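Local structure of JamJ (5DOZ) at residues V44-R49 with R322-S327. The protein is an NADPH-binding enoyl reductase of a cyanobacterial polyketide synthase, probably forming a cyclopropane on an acyl carrier protein-bound substrate. Residues are numbered along the deposited sequence; the frame is centred on the assembly and turned at random.
With NDP (NADPH dihydro-nicotinamide-adenine-dinucleotide phosphate), chain E.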
loop_
_atom_site.group_PDB
_atom_site.type_symbol
_atom_site.label_atom_id
_atom_site.label_comp_id
_atom_site.label_asym_id
_atom_site.label_seq_id
_atom_site.Cartn_x
_atom_site.Cartn_y
_atom_site.Cartn_z
ATOM N N VAL A 44 -4.193 9.905 8.524
ATOM C CA VAL A 44 -4.600 9.039 7.416
ATOM C C VAL A 44 -3.753 9.306 6.178
ATOM O O VAL A 44 -3.703 10.433 5.682
ATOM C CB VAL A 44 -6.087 9.243 7.031
ATOM C CG1 VAL A 44 -6.552 8.141 6.086
ATOM C CG2 VAL A 44 -6.981 9.300 8.258
ATOM N N PRO A 45 -3.072 8.267 5.675
ATOM C CA PRO A 45 -2.363 8.460 4.417
ATOM C C PRO A 45 -3.308 8.438 3.216
ATOM O O PRO A 45 -4.331 7.741 3.233
ATOM C CB PRO A 45 -1.360 7.299 4.375
ATOM C CG PRO A 45 -1.852 6.299 5.361
ATOM C CD PRO A 45 -2.694 7.023 6.371
ATOM N N VAL A 46 -2.988 9.238 2.202
ATOM C CA VAL A 46 -3.707 9.197 0.938
ATOM C C VAL A 46 -3.142 8.026 0.147
ATOM O O VAL A 46 -1.926 7.912 -0.027
ATOM C CB VAL A 46 -3.516 10.483 0.103
ATOM C CG1 VAL A 46 -4.549 10.542 -1.019
ATOM C CG2 VAL A 46 -3.614 11.724 0.977
ATOM N N ASN A 47 -4.024 7.149 -0.313
ATOM C CA ASN A 47 -3.603 6.015 -1.116
ATOM C C ASN A 47 -3.875 6.268 -2.591
ATOM O O ASN A 47 -4.708 7.102 -2.946
ATOM C CB ASN A 47 -4.270 4.724 -0.628
ATOM C CG ASN A 47 -3.485 4.050 0.492
ATOM O OD1 ASN A 47 -2.531 3.316 0.242
ATOM N ND2 ASN A 47 -3.885 4.295 1.729
ATOM N N PHE A 48 -3.150 5.555 -3.444
ATOM C CA PHE A 48 -3.317 5.651 -4.889
ATOM C C PHE A 48 -4.759 5.380 -5.301
ATOM O O PHE A 48 -5.303 6.068 -6.166
ATOM C CB PHE A 48 -2.377 4.659 -5.567
ATOM C CG PHE A 48 -2.222 4.869 -7.037
ATOM C CD1 PHE A 48 -1.206 5.675 -7.529
ATOM C CD2 PHE A 48 -3.069 4.234 -7.937
ATOM C CE1 PHE A 48 -1.050 5.862 -8.889
ATOM C CE2 PHE A 48 -2.915 4.415 -9.305
ATOM C CZ PHE A 48 -1.905 5.231 -9.781
ATOM N N ARG A 49 -5.377 4.382 -4.678
ATOM C CA ARG A 49 -6.775 4.047 -4.963
ATOM C C ARG A 49 -7.772 5.129 -4.530
ATOM O O ARG A 49 -8.867 5.211 -5.094
ATOM C CB ARG A 49 -7.149 2.694 -4.341
ATOM C CG ARG A 49 -7.040 1.513 -5.293
ATOM C CD ARG A 49 -7.354 0.197 -4.589
ATOM N NE ARG A 49 -8.763 0.048 -4.208
ATOM C CZ ARG A 49 -9.282 -1.030 -3.616
ATOM N NH1 ARG A 49 -8.515 -2.081 -3.318
ATOM N NH2 ARG A 49 -10.576 -1.058 -3.320
ATOM N N ARG A 322 -3.925 16.191 -4.511
ATOM C CA ARG A 322 -3.234 16.698 -5.707
ATOM C C ARG A 322 -1.733 16.401 -5.683
ATOM O O ARG A 322 -1.145 16.050 -6.707
ATOM C CB ARG A 322 -3.497 18.196 -5.887
ATOM C CG ARG A 322 -4.895 18.485 -6.410
ATOM C CD ARG A 322 -5.227 19.963 -6.519
ATOM N NE ARG A 322 -6.458 20.148 -7.292
ATOM C CZ ARG A 322 -7.252 21.212 -7.224
ATOM N NH1 ARG A 322 -6.963 22.221 -6.412
ATOM N NH2 ARG A 322 -8.346 21.264 -7.971
ATOM N N TYR A 323 -1.131 16.519 -4.505
ATOM C CA TYR A 323 0.286 16.224 -4.313
ATOM C C TYR A 323 0.638 14.761 -4.624
ATOM O O TYR A 323 1.698 14.484 -5.202
ATOM C CB TYR A 323 0.704 16.582 -2.884
ATOM C CG TYR A 323 2.190 16.494 -2.636
ATOM C CD1 TYR A 323 3.030 17.575 -2.900
ATOM C CD2 TYR A 323 2.755 15.329 -2.134
ATOM C CE1 TYR A 323 4.397 17.489 -2.668
ATOM C CE2 TYR A 323 4.116 15.233 -1.908
ATOM C CZ TYR A 323 4.932 16.310 -2.174
ATOM O OH TYR A 323 6.280 16.192 -1.937
ATOM N N LEU A 324 -0.236 13.832 -4.236
ATOM C CA LEU A 324 -0.033 12.421 -4.563
ATOM C C LEU A 324 -0.323 12.163 -6.045
ATOM O O LEU A 324 0.344 11.344 -6.680
ATOM C CB LEU A 324 -0.874 11.500 -3.656
ATOM C CG LEU A 324 -0.552 9.997 -3.695
ATOM C CD1 LEU A 324 0.730 9.675 -2.940
ATOM C CD2 LEU A 324 -1.696 9.158 -3.138
ATOM N N GLN A 325 -1.313 12.870 -6.590
ATOM C CA GLN A 325 -1.639 12.794 -8.022
ATOM C C GLN A 325 -0.468 13.203 -8.919
ATOM O O GLN A 325 -0.183 12.533 -9.905
ATOM C CB GLN A 325 -2.872 13.641 -8.350
ATOM C CG GLN A 325 -3.359 13.496 -9.788
ATOM C CD GLN A 325 -4.512 14.422 -10.117
ATOM O OE1 GLN A 325 -4.550 15.566 -9.671
ATOM N NE2 GLN A 325 -5.459 13.927 -10.905
ATOM N N ARG A 326 0.196 14.305 -8.576
ATOM C CA ARG A 326 1.386 14.763 -9.306
ATOM C C ARG A 326 2.569 13.806 -9.149
ATOM O O ARG A 326 3.504 13.822 -9.951
ATOM C CB ARG A 326 1.773 16.178 -8.871
ATOM C CG ARG A 326 1.396 17.264 -9.871
ATOM C CD ARG A 326 1.274 18.627 -9.207
ATOM N NE ARG A 326 2.312 18.846 -8.199
ATOM C CZ ARG A 326 2.160 19.595 -7.107
ATOM N NH1 ARG A 326 1.008 20.210 -6.860
ATOM N NH2 ARG A 326 3.167 19.721 -6.252
ATOM N N SER A 327 2.520 12.992 -8.094
ATOM C CA SER A 327 3.392 11.832 -7.945
ATOM C C SER A 327 4.878 12.177 -7.818
ATOM O O SER A 327 5.731 11.345 -8.126
ATOM C CB SER A 327 3.169 10.876 -9.124
ATOM O OG SER A 327 3.422 9.542 -8.763
HETATM P PA NDP E . 2.130 5.724 -4.989
HETATM O O1A NDP E . 1.236 6.783 -5.603
HETATM O O2A NDP E . 2.913 6.026 -3.739
HETATM O O5B NDP E . 3.204 5.262 -6.094
HETATM C C5B NDP E . 3.036 5.538 -7.479
HETATM C C4B NDP E . 4.428 5.629 -8.080
HETATM O O4B NDP E . 4.366 5.257 -9.461
HETATM C C3B NDP E . 5.008 7.038 -8.040
HETATM O O3B NDP E . 5.849 7.248 -6.901
HETATM C C2B NDP E . 5.852 7.100 -9.286
HETATM O O2B NDP E . 7.190 6.790 -8.928
HETATM C C1B NDP E . 5.354 5.983 -10.185
HETATM N N9A NDP E . 4.752 6.514 -11.423
HETATM C C8A NDP E . 3.909 7.554 -11.520
HETATM N N7A NDP E . 3.556 7.757 -12.808
HETATM C C5A NDP E . 4.183 6.826 -13.553
HETATM C C6A NDP E . 4.252 6.463 -14.987
HETATM N N6A NDP E . 3.554 7.157 -15.911
HETATM N N1A NDP E . 5.036 5.412 -15.341
HETATM C C2A NDP E . 5.739 4.705 -14.437
HETATM N N3A NDP E . 5.716 4.985 -13.122
HETATM C C4A NDP E . 4.971 6.010 -12.633
HETATM O O3 NDP E . 1.271 4.374 -4.803
HETATM P PN NDP E . 1.638 3.118 -3.866
HETATM O O1N NDP E . 3.125 2.945 -3.784
HETATM O O2N NDP E . 0.834 3.216 -2.600
HETATM O O5D NDP E . 1.053 1.874 -4.709
HETATM C C5D NDP E . 1.489 1.596 -6.046
HETATM C C4D NDP E . 0.427 0.792 -6.798
HETATM O O4D NDP E . 0.071 -0.390 -6.076
HETATM C C3D NDP E . -0.865 1.561 -6.981
HETATM O O3D NDP E . -1.362 1.248 -8.281
HETATM C C2D NDP E . -1.790 1.013 -5.909
HETATM O O2D NDP E . -3.186 1.147 -6.218
HETATM C C1D NDP E . -1.334 -0.431 -5.812
HETATM N N1N NDP E . -1.577 -1.012 -4.491
HETATM C C2N NDP E . -2.126 -2.234 -4.436
HETATM C C3N NDP E . -2.140 -2.975 -3.260
HETATM C C7N NDP E . -2.535 -4.424 -3.300
HETATM O O7N NDP E . -3.020 -4.963 -2.319
HETATM N N7N NDP E . -2.341 -5.105 -4.425
HETATM C C4N NDP E . -1.898 -2.281 -1.935
HETATM C C5N NDP E . -1.203 -1.011 -2.134
HETATM C C6N NDP E . -1.147 -0.387 -3.379
HETATM P P2B NDP E . 8.417 7.254 -9.840
HETATM O O1X NDP E . 8.294 8.758 -9.921
HETATM O O2X NDP E . 9.589 6.759 -9.051
HETATM O O3X NDP E . 8.213 6.538 -11.153
#
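Val46 and Leu324 are the residues whose CA atoms lie nearest across the segments, 7.4 Å apart, where the link between strand 37-45 and helix 48-54 passes the C-terminal turn of helix 317-326. One leucine methyl carries nearly all the contact. Leu324 CD2 lies 3.4 Å from Val46 O and 3.7 Å from Asn47 O, and it also meets the valine side chain, with Val46 CG1 to Leu324 CD2 at 3.8 Å. That valine branch reaches the methyl because CG1 stands anti to the backbone N (chi1 -166°); the two side chains lie alongside each other, pointing opposite ways. No hydrogen bond crosses between the segments, which bury 131 Å² in all. Val46 is also tied by backbone hydrogen bonding to Val333 of strand 332-336, on which Leu324 packs too, so both segments lean on the same residue. Asn47 turns its CB away from the helix, and its ND2 is hydrogen-bonded to Glu79 OE2.

Strands 37-45 and 332-336 pair in the mixed sheet of the GroES-like part, which here borders the cofactor, consistent with a medium-chain dehydrogenase/reductase with its Rossmann-type six-stranded parallel sheet. With chi1 at -167° the Phe48 ring lies alongside the ribose and pyrophosphate, NDP O3D over one face. Ser327, just past the helix end with positive phi, brings OG to 3.1 Å from NDP C3B of the adenosine ribose. Chemically, the join rests on van der Waals contact. NDP O1A, on the adenosine-side phosphate, lies in the Phe48 ring plane, 3.3 Å from CD1 at the slightly positive C-H edge, probably a weak electrostatic approach at most; Leu324 CD1, 4.0 Å from NDP O1A, merely borders that oxygen.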